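MHP1 (Microbacterium liquefaciens, PDB 2JLN) mediates sodium-dependent binding and uptake of 5-aryl-substituted hydantoins, acting as a membrane symporter of the nucleobase-cation-symport-1 family. Local coordinates at residues W36-A44 and A309-A317; V61-A72 and A212-W220. All coordinates share one frame; numbering follows the deposited sequence.

Interaction 1: W36-A44 and A309-A317; sequences WFAMAIQVA and ATWSTNPAA. With NA (sodium ion), chain B.
The backbone carbonyls of A38 and I41 gather round a sodium ion with A309 O and the hydroxyls of S312 and T313, the five oxygens lying 2.1 to 2.8 Å from the metal. The T313 hydroxyl works twice, since T313 OG1 also donates to M39 O at 2.7 Å, arriving above the carbonyl plane with a C=O...donor angle of 109°. With OG1 beside its own backbone N (chi1 -68°), T313 turns its oxygen to the ion and M39 O and lays CG2 near Q42 CG. S312 OG is also hydrogen-bonded to L308 O. Beyond the ion, M39 SD packs 4.2 Å from A316 CB. Q42 crosses T313 at about a right angle, its CB 3.7 Å from T313 OG1; its OE1 accepts from A44 N at 3.3 Å, and its side chain touches Q121, which probably contacts substrate. A glycine here would probably leave A44 N without this acceptor and T313 without the CB and CG packed on it. Helical hydrogen bonding is interrupted around A38-I41 and A309-T313, which makes carbonyls available as ligands. Five neutral oxygens and no carboxylate hold the ion, consistent with a sodium that binds and leaves during transport.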
loop_
_atom_site.group_PDB
_atom_site.type_symbol
_atom_site.label_atom_id
_atom_site.label_comp_id
_atom_site.label_asym_id
_atom_site.label_seq_id
_atom_site.Cartn_x
_atom_site.Cartn_y
_atom_site.Cartn_z
ATOM N N TRP A 36 -1.463 8.351 6.546
ATOM C CA TRP A 36 -1.683 8.457 5.107
ATOM C C TRP A 36 -1.109 9.730 4.491
ATOM O O TRP A 36 -0.704 9.729 3.333
ATOM C CB TRP A 36 -3.155 8.316 4.783
ATOM C CG TRP A 36 -3.530 6.900 4.645
ATOM C CD1 TRP A 36 -3.660 5.980 5.646
ATOM C CD2 TRP A 36 -3.793 6.211 3.436
ATOM N NE1 TRP A 36 -3.999 4.753 5.131
ATOM C CE2 TRP A 36 -4.086 4.869 3.772
ATOM C CE3 TRP A 36 -3.796 6.590 2.092
ATOM C CZ2 TRP A 36 -4.390 3.911 2.818
ATOM C CZ3 TRP A 36 -4.092 5.634 1.137
ATOM C CH2 TRP A 36 -4.384 4.304 1.505
ATOM N N PHE A 37 -1.052 10.806 5.269
ATOM C CA PHE A 37 -0.424 12.021 4.780
ATOM C C PHE A 37 1.061 11.772 4.578
ATOM O O PHE A 37 1.600 12.099 3.535
ATOM C CB PHE A 37 -0.665 13.232 5.686
ATOM C CG PHE A 37 -0.004 14.495 5.197
ATOM C CD1 PHE A 37 1.366 14.694 5.364
ATOM C CD2 PHE A 37 -0.748 15.492 4.568
ATOM C CE1 PHE A 37 1.985 15.860 4.895
ATOM C CE2 PHE A 37 -0.138 16.676 4.103
ATOM C CZ PHE A 37 1.226 16.853 4.266
ATOM N N ALA A 38 1.741 11.190 5.548
ATOM C CA ALA A 38 3.174 10.972 5.368
ATOM C C ALA A 38 3.496 9.797 4.422
ATOM O O ALA A 38 4.531 9.814 3.756
ATOM C CB ALA A 38 3.876 10.815 6.705
ATOM N N MET A 39 2.608 8.800 4.352
ATOM C CA MET A 39 2.764 7.641 3.447
ATOM C C MET A 39 2.581 7.977 1.952
ATOM O O MET A 39 3.134 7.304 1.111
ATOM C CB MET A 39 1.840 6.478 3.887
ATOM C CG MET A 39 1.852 5.205 3.019
ATOM S SD MET A 39 1.272 3.622 3.771
ATOM C CE MET A 39 -0.151 4.173 4.723
ATOM N N ALA A 40 1.832 9.027 1.624
ATOM C CA ALA A 40 1.635 9.423 0.224
ATOM C C ALA A 40 2.737 10.297 -0.388
ATOM O O ALA A 40 2.894 10.323 -1.609
ATOM C CB ALA A 40 0.313 10.101 0.053
ATOM N N ILE A 41 3.469 11.035 0.444
ATOM C CA ILE A 41 4.612 11.833 -0.015
ATOM C C ILE A 41 5.843 10.959 -0.304
ATOM O O ILE A 41 6.554 10.533 0.596
ATOM C CB ILE A 41 5.001 12.876 1.023
ATOM C CG1 ILE A 41 3.790 13.720 1.396
ATOM C CG2 ILE A 41 6.134 13.737 0.520
ATOM C CD1 ILE A 41 3.854 14.264 2.843
ATOM N N GLN A 42 6.096 10.687 -1.570
ATOM C CA GLN A 42 7.192 9.810 -1.911
ATOM C C GLN A 42 7.379 9.788 -3.418
ATOM O O GLN A 42 6.416 9.643 -4.175
ATOM C CB GLN A 42 6.913 8.413 -1.388
ATOM C CG GLN A 42 5.613 7.857 -1.912
ATOM C CD GLN A 42 5.756 6.986 -3.167
ATOM O OE1 GLN A 42 6.857 6.615 -3.588
ATOM N NE2 GLN A 42 4.622 6.637 -3.754
ATOM N N VAL A 43 8.634 9.942 -3.825
ATOM C CA VAL A 43 9.093 9.849 -5.212
ATOM C C VAL A 43 8.098 9.498 -6.313
ATOM O O VAL A 43 7.844 10.328 -7.176
ATOM C CB VAL A 43 10.324 8.948 -5.296
ATOM C CG1 VAL A 43 10.480 8.328 -6.679
ATOM C CG2 VAL A 43 11.552 9.763 -4.880
ATOM N N ALA A 44 7.544 8.294 -6.313
ATOM C CA ALA A 44 6.637 7.904 -7.396
ATOM C C ALA A 44 5.761 9.059 -7.950
ATOM O O ALA A 44 5.597 9.196 -9.161
ATOM C CB ALA A 44 5.759 6.724 -6.965
ATOM N N ALA A 309 11.017 11.425 3.603
ATOM C CA ALA A 309 9.898 10.958 2.785
ATOM C C ALA A 309 9.892 9.452 2.464
ATOM O O ALA A 309 8.862 8.886 2.157
ATOM C CB ALA A 309 9.816 11.777 1.493
ATOM N N THR A 310 11.044 8.812 2.510
ATOM C CA THR A 310 11.144 7.377 2.242
ATOM C C THR A 310 10.812 6.549 3.494
ATOM O O THR A 310 10.184 5.495 3.439
ATOM C CB THR A 310 12.571 7.069 1.760
ATOM O OG1 THR A 310 12.890 7.988 0.714
ATOM C CG2 THR A 310 12.720 5.648 1.270
ATOM N N TRP A 311 11.234 7.060 4.637
ATOM C CA TRP A 311 11.059 6.376 5.897
ATOM C C TRP A 311 9.589 6.334 6.275
ATOM O O TRP A 311 9.171 5.452 7.006
ATOM C CB TRP A 311 11.798 7.153 6.973
ATOM C CG TRP A 311 12.486 6.302 7.930
ATOM C CD1 TRP A 311 12.227 4.988 8.204
ATOM C CD2 TRP A 311 13.556 6.689 8.775
ATOM N NE1 TRP A 311 13.082 4.531 9.173
ATOM C CE2 TRP A 311 13.911 5.559 9.541
ATOM C CE3 TRP A 311 14.256 7.879 8.958
ATOM C CZ2 TRP A 311 14.938 5.588 10.475
ATOM C CZ3 TRP A 311 15.270 7.909 9.879
ATOM C CH2 TRP A 311 15.608 6.766 10.628
ATOM N N SER A 312 8.812 7.311 5.805
ATOM C CA SER A 312 7.393 7.390 6.134
ATOM C C SER A 312 6.556 6.529 5.198
ATOM O O SER A 312 5.345 6.414 5.385
ATOM C CB SER A 312 6.914 8.834 6.095
ATOM O OG SER A 312 7.750 9.586 5.250
ATOM N N THR A 313 7.202 5.921 4.199
ATOM C CA THR A 313 6.492 5.105 3.221
ATOM C C THR A 313 6.974 3.647 3.137
ATOM O O THR A 313 6.172 2.711 3.254
ATOM C CB THR A 313 6.529 5.750 1.830
ATOM O OG1 THR A 313 5.739 6.944 1.846
ATOM C CG2 THR A 313 5.961 4.818 0.801
ATOM N N ASN A 314 8.272 3.445 2.935
ATOM C CA ASN A 314 8.811 2.095 2.775
ATOM C C ASN A 314 8.346 1.045 3.815
ATOM O O ASN A 314 7.649 0.096 3.447
ATOM C CB ASN A 314 10.333 2.136 2.679
ATOM C CG ASN A 314 10.896 0.939 1.965
ATOM O OD1 ASN A 314 10.229 0.344 1.121
ATOM N ND2 ASN A 314 12.131 0.567 2.301
ATOM N N PRO A 315 8.722 1.204 5.110
ATOM C CA PRO A 315 8.328 0.222 6.129
ATOM C C PRO A 315 6.857 -0.180 6.043
ATOM O O PRO A 315 6.508 -1.353 5.846
ATOM C CB PRO A 315 8.558 0.994 7.433
ATOM C CG PRO A 315 9.751 1.778 7.124
ATOM C CD PRO A 315 9.424 2.330 5.747
ATOM N N ALA A 316 5.995 0.813 6.202
ATOM C CA ALA A 316 4.574 0.559 6.291
ATOM C C ALA A 316 4.012 -0.076 5.019
ATOM O O ALA A 316 3.183 -0.973 5.104
ATOM C CB ALA A 316 3.831 1.843 6.647
ATOM N N ALA A 317 4.466 0.359 3.845
ATOM C CA ALA A 317 3.877 -0.137 2.599
ATOM C C ALA A 317 4.535 -1.408 2.035
ATOM O O ALA A 317 3.879 -2.195 1.361
ATOM C CB ALA A 317 3.849 0.951 1.560
HETATM NA NA NA B . 6.930 9.223 2.882
#

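Interaction 2: V61-A72 and A212-W220; sequences VIVAIAAGCTIA and AIMIFVGGW. With HG (mercury (II) ion), chain C.
Helix 61-72 and helix 212-217 cross at -57° with their axes 8.1 Å apart, and the backbones come nearest where G68 faces I213, the CA atoms 4.9 Å from each other. Having no side chain, G68 lets I213 CG2 settle 3.5 Å from its CA. I213 is a knob in the hole formed by A64, A67, G68 and I71: its CD1 meets A67 CB, and its CG2 meets I71 CD1 with the two side chains at about a right angle. V217 CG2 lies against G68 on the next turn and also touches I71 CG2. F216, with CG beside the backbone N (chi1 -64°), places its ring against I65, whose CG1 lies over one face, 3.6 Å from the ring centroid and 12° off the normal, a CH-pi contact. A64 CB adds a further contact at F216 CE1, 3.9 Å away. Farther along, A72 CB covers one face of the W220 indole. A mercury ion is bound by C69 SG at 2.2 Å, with W220 NE1 more distant at 2.8 Å. No hydrogen bond joins the segments, and the whole is a glycine-centred, knobs-into-holes crossing of transmembrane helices 2 and 6.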
loop_
_atom_site.group_PDB
_atom_site.type_symbol
_atom_site.label_atom_id
_atom_site.label_comp_id
_atom_site.label_asym_id
_atom_site.label_seq_id
_atom_site.Cartn_x
_atom_site.Cartn_y
_atom_site.Cartn_z
ATOM N N VAL A 61 -3.912 17.722 -14.187
ATOM C CA VAL A 61 -3.134 16.693 -13.509
ATOM C C VAL A 61 -3.565 16.658 -12.057
ATOM O O VAL A 61 -3.796 15.583 -11.504
ATOM C CB VAL A 61 -1.632 16.930 -13.658
ATOM C CG1 VAL A 61 -0.856 16.121 -12.683
ATOM C CG2 VAL A 61 -1.208 16.588 -15.062
ATOM N N ILE A 62 -3.717 17.842 -11.457
ATOM C CA ILE A 62 -4.274 17.983 -10.102
ATOM C C ILE A 62 -5.662 17.325 -9.971
ATOM O O ILE A 62 -5.975 16.722 -8.946
ATOM C CB ILE A 62 -4.387 19.455 -9.686
ATOM C CG1 ILE A 62 -3.005 20.095 -9.576
ATOM C CG2 ILE A 62 -5.081 19.577 -8.384
ATOM C CD1 ILE A 62 -1.907 19.133 -9.237
ATOM N N VAL A 63 -6.485 17.425 -11.014
ATOM C CA VAL A 63 -7.814 16.827 -10.983
ATOM C C VAL A 63 -7.758 15.324 -11.135
ATOM O O VAL A 63 -8.490 14.632 -10.449
ATOM C CB VAL A 63 -8.781 17.389 -12.059
ATOM C CG1 VAL A 63 -9.979 16.455 -12.213
ATOM C CG2 VAL A 63 -9.246 18.790 -11.689
ATOM N N ALA A 64 -6.908 14.818 -12.031
ATOM C CA ALA A 64 -6.714 13.360 -12.176
ATOM C C ALA A 64 -6.166 12.707 -10.883
ATOM O O ALA A 64 -6.430 11.537 -10.590
ATOM C CB ALA A 64 -5.805 13.046 -13.363
ATOM N N ILE A 65 -5.407 13.488 -10.122
ATOM C CA ILE A 65 -4.863 13.070 -8.846
ATOM C C ILE A 65 -5.944 12.995 -7.749
ATOM O O ILE A 65 -6.093 11.951 -7.092
ATOM C CB ILE A 65 -3.728 14.025 -8.436
ATOM C CG1 ILE A 65 -2.453 13.669 -9.195
ATOM C CG2 ILE A 65 -3.504 14.029 -6.905
ATOM C CD1 ILE A 65 -1.374 14.722 -9.031
ATOM N N ALA A 66 -6.689 14.088 -7.547
ATOM C CA ALA A 66 -7.829 14.085 -6.620
ATOM C C ALA A 66 -8.850 12.995 -6.962
ATOM O O ALA A 66 -9.404 12.365 -6.074
ATOM C CB ALA A 66 -8.498 15.441 -6.583
ATOM N N ALA A 67 -9.093 12.777 -8.251
ATOM C CA ALA A 67 -10.004 11.727 -8.713
ATOM C C ALA A 67 -9.437 10.335 -8.436
ATOM O O ALA A 67 -10.126 9.464 -7.909
ATOM C CB ALA A 67 -10.315 11.893 -10.213
ATOM N N GLY A 68 -8.180 10.129 -8.812
ATOM C CA GLY A 68 -7.505 8.870 -8.572
ATOM C C GLY A 68 -7.373 8.584 -7.094
ATOM O O GLY A 68 -7.427 7.445 -6.687
ATOM N N CYS A 69 -7.201 9.618 -6.280
ATOM C CA CYS A 69 -7.217 9.466 -4.817
ATOM C C CYS A 69 -8.555 8.967 -4.271
ATOM O O CYS A 69 -8.607 8.144 -3.352
ATOM C CB CYS A 69 -6.854 10.791 -4.137
ATOM S SG CYS A 69 -5.090 10.944 -3.857
ATOM N N THR A 70 -9.631 9.479 -4.852
ATOM C CA THR A 70 -10.985 9.180 -4.424
ATOM C C THR A 70 -11.439 7.762 -4.780
ATOM O O THR A 70 -12.109 7.121 -3.992
ATOM C CB THR A 70 -11.967 10.227 -4.998
ATOM O OG1 THR A 70 -11.732 11.489 -4.355
ATOM C CG2 THR A 70 -13.412 9.798 -4.768
ATOM N N ILE A 71 -11.088 7.267 -5.957
ATOM C CA ILE A 71 -11.430 5.891 -6.316
ATOM C C ILE A 71 -10.705 4.911 -5.381
ATOM O O ILE A 71 -11.258 3.860 -5.025
ATOM C CB ILE A 71 -11.101 5.587 -7.812
ATOM C CG1 ILE A 71 -12.209 6.133 -8.708
ATOM C CG2 ILE A 71 -10.909 4.098 -8.066
ATOM C CD1 ILE A 71 -11.706 6.604 -10.052
ATOM N N ALA A 72 -9.482 5.273 -4.970
ATOM C CA ALA A 72 -8.688 4.448 -4.058
ATOM C C ALA A 72 -9.399 4.257 -2.728
ATOM O O ALA A 72 -9.462 3.142 -2.246
ATOM C CB ALA A 72 -7.318 5.029 -3.845
ATOM N N ALA A 212 -5.641 8.193 -17.399
ATOM C CA ALA A 212 -4.774 9.018 -16.561
ATOM C C ALA A 212 -5.044 8.693 -15.096
ATOM O O ALA A 212 -4.117 8.390 -14.333
ATOM C CB ALA A 212 -5.021 10.482 -16.832
ATOM N N ILE A 213 -6.326 8.748 -14.727
ATOM C CA ILE A 213 -6.774 8.436 -13.384
ATOM C C ILE A 213 -6.258 7.061 -12.993
ATOM O O ILE A 213 -5.752 6.865 -11.885
ATOM C CB ILE A 213 -8.297 8.441 -13.272
ATOM C CG1 ILE A 213 -8.874 9.772 -13.739
ATOM C CG2 ILE A 213 -8.722 8.182 -11.829
ATOM C CD1 ILE A 213 -10.337 9.994 -13.327
ATOM N N MET A 214 -6.376 6.114 -13.913
ATOM C CA MET A 214 -5.893 4.761 -13.683
ATOM C C MET A 214 -4.393 4.683 -13.452
ATOM O O MET A 214 -3.909 3.677 -12.974
ATOM C CB MET A 214 -6.265 3.864 -14.868
ATOM C CG MET A 214 -6.006 2.382 -14.656
ATOM S SD MET A 214 -6.962 1.764 -13.257
ATOM C CE MET A 214 -8.456 2.774 -13.369
ATOM N N ILE A 215 -3.642 5.715 -13.807
ATOM C CA ILE A 215 -2.201 5.666 -13.581
ATOM C C ILE A 215 -1.888 6.071 -12.156
ATOM O O ILE A 215 -0.949 5.559 -11.563
ATOM C CB ILE A 215 -1.409 6.507 -14.599
ATOM C CG1 ILE A 215 -1.312 5.742 -15.919
ATOM C CG2 ILE A 215 -0.005 6.866 -14.082
ATOM C CD1 ILE A 215 -1.330 6.638 -17.133
ATOM N N PHE A 216 -2.685 6.960 -11.580
ATOM C CA PHE A 216 -2.493 7.309 -10.172
ATOM C C PHE A 216 -3.028 6.255 -9.178
ATOM O O PHE A 216 -2.412 6.023 -8.136
ATOM C CB PHE A 216 -3.082 8.687 -9.881
ATOM C CG PHE A 216 -2.389 9.802 -10.614
ATOM C CD1 PHE A 216 -3.018 10.461 -11.662
ATOM C CD2 PHE A 216 -1.098 10.177 -10.264
ATOM C CE1 PHE A 216 -2.369 11.473 -12.342
ATOM C CE2 PHE A 216 -0.442 11.191 -10.941
ATOM C CZ PHE A 216 -1.066 11.833 -11.980
ATOM N N VAL A 217 -4.165 5.631 -9.491
ATOM C CA VAL A 217 -4.733 4.595 -8.634
ATOM C C VAL A 217 -3.794 3.400 -8.633
ATOM O O VAL A 217 -3.607 2.731 -7.621
ATOM C CB VAL A 217 -6.136 4.158 -9.106
ATOM C CG1 VAL A 217 -6.626 2.999 -8.305
ATOM C CG2 VAL A 217 -7.108 5.279 -8.938
ATOM N N GLY A 218 -3.173 3.154 -9.770
ATOM C CA GLY A 218 -2.318 1.997 -9.907
ATOM C C GLY A 218 -1.089 2.108 -9.051
ATOM O O GLY A 218 -0.283 1.200 -9.003
ATOM N N GLY A 219 -0.935 3.219 -8.359
ATOM C CA GLY A 219 0.181 3.353 -7.442
ATOM C C GLY A 219 -0.184 2.923 -6.031
ATOM O O GLY A 219 0.670 2.556 -5.242
ATOM N N TRP A 220 -1.466 2.960 -5.706
ATOM C CA TRP A 220 -1.917 2.471 -4.423
ATOM C C TRP A 220 -2.265 0.984 -4.444
ATOM O O TRP A 220 -2.304 0.368 -3.399
ATOM C CB TRP A 220 -3.153 3.229 -3.986
ATOM C CG TRP A 220 -2.973 4.700 -3.922
ATOM C CD1 TRP A 220 -3.249 5.607 -4.913
ATOM C CD2 TRP A 220 -2.516 5.459 -2.798
ATOM N NE1 TRP A 220 -2.980 6.883 -4.475
ATOM C CE2 TRP A 220 -2.527 6.820 -3.183
ATOM C CE3 TRP A 220 -2.110 5.123 -1.500
ATOM C CZ2 TRP A 220 -2.136 7.841 -2.324
ATOM C CZ3 TRP A 220 -1.721 6.137 -0.644
ATOM C CH2 TRP A 220 -1.737 7.482 -1.061
HETATM HG HG HG C . -3.743 9.541 -4.923
#

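In the fold
The centres of the two contacts lie about 17 Å apart in the same transmembrane helix bundle. Along the chain the order is 36-44, 61-72, 212-220 and 309-317, so interaction 2 falls wholly between the two halves of interaction 1, which joins transmembrane helices 1 and 8 while interaction 2 joins 2 and 6. They meet directly: W220 packs on W36 with ring planes about 15° apart, and on A40. Helix 242-278 touches both, with M260 against W36, C69 and W220. Breaks in helices 1 and 6 are a hallmark of the LeuT-like fold, to which this transporter belongs. The W36-W220 contact brings together helix 1, two residues before sodium ligand A38, and the part of helix 6 next to G219, a probable substrate contact.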